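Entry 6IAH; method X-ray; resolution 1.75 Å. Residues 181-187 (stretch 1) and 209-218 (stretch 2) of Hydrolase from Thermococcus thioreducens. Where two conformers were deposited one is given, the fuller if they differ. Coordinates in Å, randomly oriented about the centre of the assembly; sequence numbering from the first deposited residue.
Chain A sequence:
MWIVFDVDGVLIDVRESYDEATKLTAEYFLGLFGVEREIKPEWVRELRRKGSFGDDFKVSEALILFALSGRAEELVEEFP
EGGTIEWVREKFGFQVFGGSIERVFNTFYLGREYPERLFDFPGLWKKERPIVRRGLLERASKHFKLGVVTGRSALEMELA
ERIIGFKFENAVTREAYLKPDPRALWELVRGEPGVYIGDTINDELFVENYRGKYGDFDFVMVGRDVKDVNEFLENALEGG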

ATOM      1  N   ASP A 181     -10.626   9.754   1.416  1.00 24.60           N
ATOM      2  CA  ASP A 181     -11.107  10.922   2.176  1.00 25.97           C
ATOM      3  C   ASP A 181     -10.429  12.197   1.656  1.00 26.96           C
ATOM      4  O   ASP A 181      -9.235  12.374   1.807  1.00 26.62           O
ATOM      5  CB  ASP A 181     -10.830  10.710   3.666  1.00 27.52           C
ATOM      6  CG  ASP A 181     -11.264  11.877   4.556  1.00 28.92           C
ATOM      7  OD1 ASP A 181     -11.744  12.875   4.014  1.00 29.44           O
ATOM      8  OD2 ASP A 181     -11.088  11.804   5.812  1.00 30.47           O
ATOM      9  N   PRO A 182     -11.219  13.138   1.115  1.00 28.80           N
ATOM     10  CA  PRO A 182     -10.630  14.300   0.525  1.00 28.11           C
ATOM     11  C   PRO A 182      -9.943  15.243   1.518  1.00 26.28           C
ATOM     12  O   PRO A 182      -9.159  16.080   1.093  1.00 24.00           O
ATOM     13  CB  PRO A 182     -11.825  14.990  -0.155  1.00 28.60           C
ATOM     14  CG  PRO A 182     -13.002  14.593   0.665  1.00 30.40           C
ATOM     15  CD  PRO A 182     -12.697  13.186   1.054  1.00 30.50           C
ATOM     16  N   ARG A 183     -10.195  15.095   2.798  1.00 29.87           N
ATOM     17  CA  ARG A 183      -9.518  15.912   3.836  1.00 30.02           C
ATOM     18  C   ARG A 183      -7.996  15.667   3.844  1.00 29.18           C
ATOM     19  O   ARG A 183      -7.253  16.516   4.264  1.00 29.51           O
ATOM     20  CB  ARG A 183     -10.066  15.573   5.224  1.00 32.29           C
ATOM     21  CG  ARG A 183     -11.545  15.891   5.408  1.00 36.59           C
ATOM     22  CD  ARG A 183     -12.151  15.189   6.632  1.00 41.19           C
ATOM     23  NE  ARG A 183     -13.595  15.413   6.697  1.00 40.94           N
ATOM     24  CZ  ARG A 183     -14.520  14.819   5.937  1.00 45.40           C
ATOM     25  NH1 ARG A 183     -14.180  13.902   5.019  1.00 47.74           N
ATOM     26  NH2 ARG A 183     -15.819  15.140   6.098  1.00 42.80           N
ATOM     27  N   ALA A 184      -7.552  14.494   3.380  1.00 26.96           N
ATOM     28  CA  ALA A 184      -6.137  14.165   3.238  1.00 28.48           C
ATOM     29  C   ALA A 184      -5.402  15.105   2.273  1.00 30.45           C
ATOM     30  O   ALA A 184      -4.257  15.499   2.512  1.00 29.69           O
ATOM     31  CB  ALA A 184      -5.969  12.693   2.758  1.00 28.53           C
ATOM     32  N   LEU A 185      -6.098  15.488   1.198  1.00 28.57           N
ATOM     33  CA  LEU A 185      -5.527  16.336   0.206  1.00 29.26           C
ATOM     34  C   LEU A 185      -5.658  17.775   0.700  1.00 28.12           C
ATOM     35  O   LEU A 185      -4.706  18.569   0.587  1.00 28.62           O
ATOM     36  CB  LEU A 185      -6.206  16.102  -1.161  1.00 28.88           C
ATOM     37  CG  LEU A 185      -5.562  16.833  -2.362  1.00 31.17           C
ATOM     38  CD1 LEU A 185      -4.023  16.715  -2.533  1.00 27.43           C
ATOM     39  CD2 LEU A 185      -6.307  16.366  -3.631  1.00 32.42           C
ATOM     40  N   TRP A 186      -6.789  18.113   1.289  1.00 29.69           N
ATOM     41  CA  TRP A 186      -6.964  19.464   1.825  1.00 31.36           C
ATOM     42  C   TRP A 186      -5.921  19.781   2.870  1.00 35.65           C
ATOM     43  O   TRP A 186      -5.385  20.882   2.913  1.00 33.72           O
ATOM     44  CB  TRP A 186      -8.349  19.623   2.430  1.00 31.21           C
ATOM     45  CG  TRP A 186      -8.528  20.923   3.089  1.00 33.54           C
ATOM     46  CD1 TRP A 186      -8.357  21.199   4.406  1.00 36.81           C
ATOM     47  CD2 TRP A 186      -8.861  22.154   2.446  1.00 34.30           C
ATOM     48  NE1 TRP A 186      -8.605  22.541   4.632  1.00 40.94           N
ATOM     49  CE2 TRP A 186      -8.928  23.140   3.440  1.00 38.87           C
ATOM     50  CE3 TRP A 186      -9.162  22.501   1.133  1.00 38.35           C
ATOM     51  CZ2 TRP A 186      -9.273  24.474   3.154  1.00 46.65           C
ATOM     52  CZ3 TRP A 186      -9.517  23.828   0.845  1.00 44.18           C
ATOM     53  CH2 TRP A 186      -9.569  24.793   1.849  1.00 41.70           C
ATOM     54  N   GLU A 187      -5.633  18.797   3.715  1.00 38.36           N
ATOM     55  CA  GLU A 187      -4.569  18.902   4.707  1.00 38.07           C
ATOM     56  C   GLU A 187      -3.266  19.472   4.149  1.00 35.67           C
ATOM     57  O   GLU A 187      -2.626  20.303   4.783  1.00 34.98           O
ATOM     58  CB  GLU A 187      -4.282  17.510   5.317  1.00 42.12           C
ATOM     59  CG  GLU A 187      -3.385  17.506   6.554  1.00 50.43           C
ATOM     60  CD  GLU A 187      -3.876  18.478   7.629  1.00 56.54           C
ATOM     61  OE1 GLU A 187      -5.114  18.766   7.641  1.00 59.72           O
ATOM     62  OE2 GLU A 187      -3.013  18.993   8.408  1.00 61.33           O
ATOM     63  N   ASN A 209     -13.621  13.064  -5.024  1.00 25.46           N
ATOM     64  CA  ASN A 209     -14.166  13.556  -3.746  1.00 26.03           C
ATOM     65  C   ASN A 209     -13.706  14.944  -3.380  1.00 27.78           C
ATOM     66  O   ASN A 209     -14.427  15.731  -2.725  1.00 27.43           O
ATOM     67  CB  ASN A 209     -13.822  12.607  -2.578  1.00 26.72           C
ATOM     68  CG  ASN A 209     -14.561  11.278  -2.658  1.00 27.37           C
ATOM     69  OD1 ASN A 209     -15.647  11.170  -3.245  1.00 24.38           O
ATOM     70  ND2 ASN A 209     -13.953  10.247  -2.095  1.00 25.73           N
ATOM     71  N   TYR A 210     -12.464  15.255  -3.718  1.00 27.12           N
ATOM     72  CA  TYR A 210     -11.924  16.577  -3.416  1.00 27.58           C
ATOM     73  C   TYR A 210     -12.652  17.655  -4.224  1.00 26.88           C
ATOM     74  O   TYR A 210     -13.012  18.760  -3.714  1.00 24.65           O
ATOM     75  CB  TYR A 210     -10.385  16.607  -3.719  1.00 26.25           C
ATOM     76  CG  TYR A 210      -9.762  17.925  -3.294  1.00 28.20           C
ATOM     77  CD1 TYR A 210      -9.353  18.139  -1.987  1.00 29.68           C
ATOM     78  CD2 TYR A 210      -9.605  18.976  -4.229  1.00 28.95           C
ATOM     79  CE1 TYR A 210      -8.802  19.364  -1.584  1.00 29.72           C
ATOM     80  CE2 TYR A 210      -9.036  20.181  -3.868  1.00 29.01           C
ATOM     81  CZ  TYR A 210      -8.638  20.380  -2.543  1.00 31.92           C
ATOM     82  OH  TYR A 210      -8.099  21.586  -2.168  1.00 30.65           O
ATOM     83  N   ARG A 211     -12.823  17.338  -5.489  1.00 25.80           N
ATOM     84  CA  ARG A 211     -13.598  18.190  -6.416  1.00 30.93           C
ATOM     85  C   ARG A 211     -15.018  18.352  -5.910  1.00 35.51           C
ATOM     86  O   ARG A 211     -15.562  19.445  -5.960  1.00 35.15           O
ATOM     87  CB  ARG A 211     -13.630  17.607  -7.823  1.00 32.75           C
ATOM     88  CG  ARG A 211     -12.337  17.789  -8.589  1.00 33.19           C
ATOM     89  CD  ARG A 211     -12.444  17.162  -9.951  1.00 34.56           C
ATOM     90  NE  ARG A 211     -11.131  16.789 -10.458  1.00 35.42           N
ATOM     91  CZ  ARG A 211     -10.814  15.626 -11.004  1.00 40.90           C
ATOM     92  NH1 ARG A 211     -11.709  14.634 -11.128  1.00 43.69           N
ATOM     93  NH2 ARG A 211      -9.574  15.452 -11.456  1.00 41.43           N
ATOM     94  N   GLY A 212     -15.599  17.277  -5.378  1.00 34.59           N
ATOM     95  CA  GLY A 212     -16.944  17.366  -4.817  1.00 36.00           C
ATOM     96  C   GLY A 212     -17.036  18.279  -3.601  1.00 35.69           C
ATOM     97  O   GLY A 212     -17.986  19.038  -3.460  1.00 34.01           O
ATOM     98  N   LYS A 213     -16.034  18.226  -2.740  1.00 34.84           N
ATOM     99  CA  LYS A 213     -16.085  18.915  -1.437  1.00 38.34           C
ATOM    100  C   LYS A 213     -15.413  20.268  -1.412  1.00 37.78           C
ATOM    101  O   LYS A 213     -15.914  21.205  -0.769  1.00 35.65           O
ATOM    102  CB  LYS A 213     -15.453  18.027  -0.353  1.00 40.64           C
ATOM    103  CG  LYS A 213     -15.750  18.481   1.073  1.00 42.99           C
ATOM    104  CD  LYS A 213     -15.316  17.416   2.057  1.00 47.05           C
ATOM    105  CE  LYS A 213     -15.277  17.956   3.474  1.00 50.57           C
ATOM    106  NZ  LYS A 213     -16.652  17.978   3.998  1.00 53.08           N
ATOM    107  N   TYR A 214     -14.266  20.379  -2.076  1.00 37.49           N
ATOM    108  CA  TYR A 214     -13.422  21.550  -1.880  1.00 37.83           C
ATOM    109  C   TYR A 214     -13.309  22.395  -3.103  1.00 38.21           C
ATOM    110  O   TYR A 214     -13.535  23.584  -3.016  1.00 41.38           O
ATOM    111  CB  TYR A 214     -12.052  21.146  -1.366  1.00 35.16           C
ATOM    112  CG  TYR A 214     -12.084  20.511  -0.001  1.00 34.32           C
ATOM    113  CD1 TYR A 214     -12.290  21.269   1.139  1.00 35.20           C
ATOM    114  CD2 TYR A 214     -11.839  19.130   0.149  1.00 33.78           C
ATOM    115  CE1 TYR A 214     -12.292  20.685   2.380  1.00 36.29           C
ATOM    116  CE2 TYR A 214     -11.844  18.543   1.378  1.00 34.42           C
ATOM    117  CZ  TYR A 214     -12.043  19.311   2.485  1.00 34.95           C
ATOM    118  OH  TYR A 214     -12.025  18.660   3.670  1.00 39.53           O
ATOM    119  N   GLY A 215     -13.023  21.783  -4.241  1.00 34.78           N
ATOM    120  CA  GLY A 215     -12.721  22.541  -5.418  1.00 37.26           C
ATOM    121  C   GLY A 215     -11.827  21.823  -6.409  1.00 33.36           C
ATOM    122  O   GLY A 215     -11.509  20.648  -6.225  1.00 30.79           O
ATOM    123  N   ASP A 216     -11.368  22.563  -7.413  0.50 32.61           N
ATOM    124  CA  ASP A 216     -10.732  21.940  -8.531  0.50 31.37           C
ATOM    125  C   ASP A 216      -9.338  21.424  -8.195  0.50 27.63           C
ATOM    126  O   ASP A 216      -8.614  21.997  -7.385  0.50 28.25           O
ATOM    127  CB  ASP A 216     -10.622  22.882  -9.701  0.50 35.83           C
ATOM    128  CG  ASP A 216     -10.366  22.135 -10.939  0.50 37.14           C
ATOM    129  OD1 ASP A 216     -10.709  20.918 -10.888  0.50 37.96           O
ATOM    130  OD2 ASP A 216      -9.802  22.721 -11.888  0.50 38.99           O
ATOM    131  N   PHE A 217      -8.984  20.316  -8.833  1.00 25.41           N
ATOM    132  CA  PHE A 217      -7.661  19.722  -8.646  1.00 26.87           C
ATOM    133  C   PHE A 217      -7.571  18.672  -9.730  1.00 24.98           C
ATOM    134  O   PHE A 217      -8.557  18.047 -10.044  1.00 26.59           O
ATOM    135  CB  PHE A 217      -7.569  19.063  -7.274  1.00 26.53           C
ATOM    136  CG  PHE A 217      -6.210  19.066  -6.705  1.00 26.74           C
ATOM    137  CD1 PHE A 217      -5.712  20.194  -6.076  1.00 28.10           C
ATOM    138  CD2 PHE A 217      -5.398  17.951  -6.819  1.00 24.48           C
ATOM    139  CE1 PHE A 217      -4.417  20.202  -5.566  1.00 29.41           C
ATOM    140  CE2 PHE A 217      -4.126  17.956  -6.317  1.00 24.15           C
ATOM    141  CZ  PHE A 217      -3.628  19.064  -5.679  1.00 27.64           C
ATOM    142  N   ASP A 218      -6.420  18.522 -10.311  1.00 24.67           N
ATOM    143  CA  ASP A 218      -6.209  17.568 -11.396  1.00 26.85           C
ATOM    144  C   ASP A 218      -5.785  16.224 -10.890  1.00 26.22           C
ATOM    145  O   ASP A 218      -5.187  16.092  -9.808  1.00 23.86           O
ATOM    146  CB  ASP A 218      -5.168  18.080 -12.384  1.00 29.63           C
ATOM    147  CG  ASP A 218      -5.636  19.350 -13.158  1.00 40.56           C
ATOM    148  OD1 ASP A 218      -6.854  19.589 -13.386  1.00 44.37           O
ATOM    149  OD2 ASP A 218      -4.737  20.122 -13.552  1.00 49.97           O
TER

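Two helical segments of one chain, 183-187 and 209-213, cross steeply, their N-to-C directions 77° apart and their axes 9.9 Å apart at closest approach. The backbones come nearest at the beginning of stretch 1, where Pro182 CA lies 4.7 Å from Tyr210 CA; by Trp186 and Tyr214 the CA-CA distance has opened to 7.7 Å, leaving room for aromatic rings between the two backbones. No hydrogen bond joins the stretches, so the 546 Å² they bury is held by apolar and aromatic packing.

Asn209 opens the contact by lying against the proline ring: Pro182 CD is 3.8 Å from Asn209 CB, and Pro182 CB is 3.7 Å from Asn209 O. That carbonyl is already engaged in its own helix, accepting from Lys213 N at 3.0 Å. Tyr210 follows at the tightest backbone approach, with Pro182 CB 3.6 Å from Tyr210 CA. The CA-to-CB bond of Tyr210 points sideways, but its t rotamer carries the ring to stretch 1. Leu185 CD2 sits over one face of that ring, 4.1 Å from its centroid and 23° off the normal, a CH-pi contact. At the far end of the ring, Tyr210 OH reaches the edge of the Trp186 ring, 3.6 Å from Trp186 CE3.

Arg211 and Gly212 take no part in the interface. Arg211 instead braces its own stretch: NE and NH2 donate to Phe217 O at 2.9 and 3.1 Å, tying the helix to the segment that follows it. Lys213 points back toward stretch 1, and its aliphatic part packs on the proline, with Lys213 CD 3.9 Å from Pro182 CG. Its CE lies over one face of the Arg183 guanidinium, bringing like charges together, Lys213 NZ and Arg183 NH2 being 3.6 Å apart. Arg183 finds its countercharge within stretch 1, in a salt bridge from NH1 to Asp181 OD1 at 2.8 Å; the same oxygen accepts from Arg183 N at 3.0 Å, a capping bond at the turn into the helix.

Tyr214 adds a second tyrosine ring, packed against Trp186. Its ring forms an offset stack with the five-membered ring of Trp186, centroids 4.6 Å apart and planes at 13°, with Tyr214 CD1 3.4 Å from Trp186 CE3. Trp186 CB also lies over the tyrosine face, 3.9 Å from the ring centroid, while Pro182 CB packs 3.9 Å from Tyr214 CE2. The hydroxyl end meets an aliphatic stretch of arginine, Tyr214 OH lying 3.3 Å from Arg183 CG.

Gly215 leaves helical geometry with positive phi; a CB here would jam against the preceding carbonyl O. Beyond Asp216, which stays out of reach, Phe217 turns toward stretch 1 and offers a ring face to Leu185 CD2, 4.0 Å from the ring centroid. That methyl therefore contacts the faces of both Tyr210 and Phe217, and all three residues are buried. Asp218 lies beyond contact.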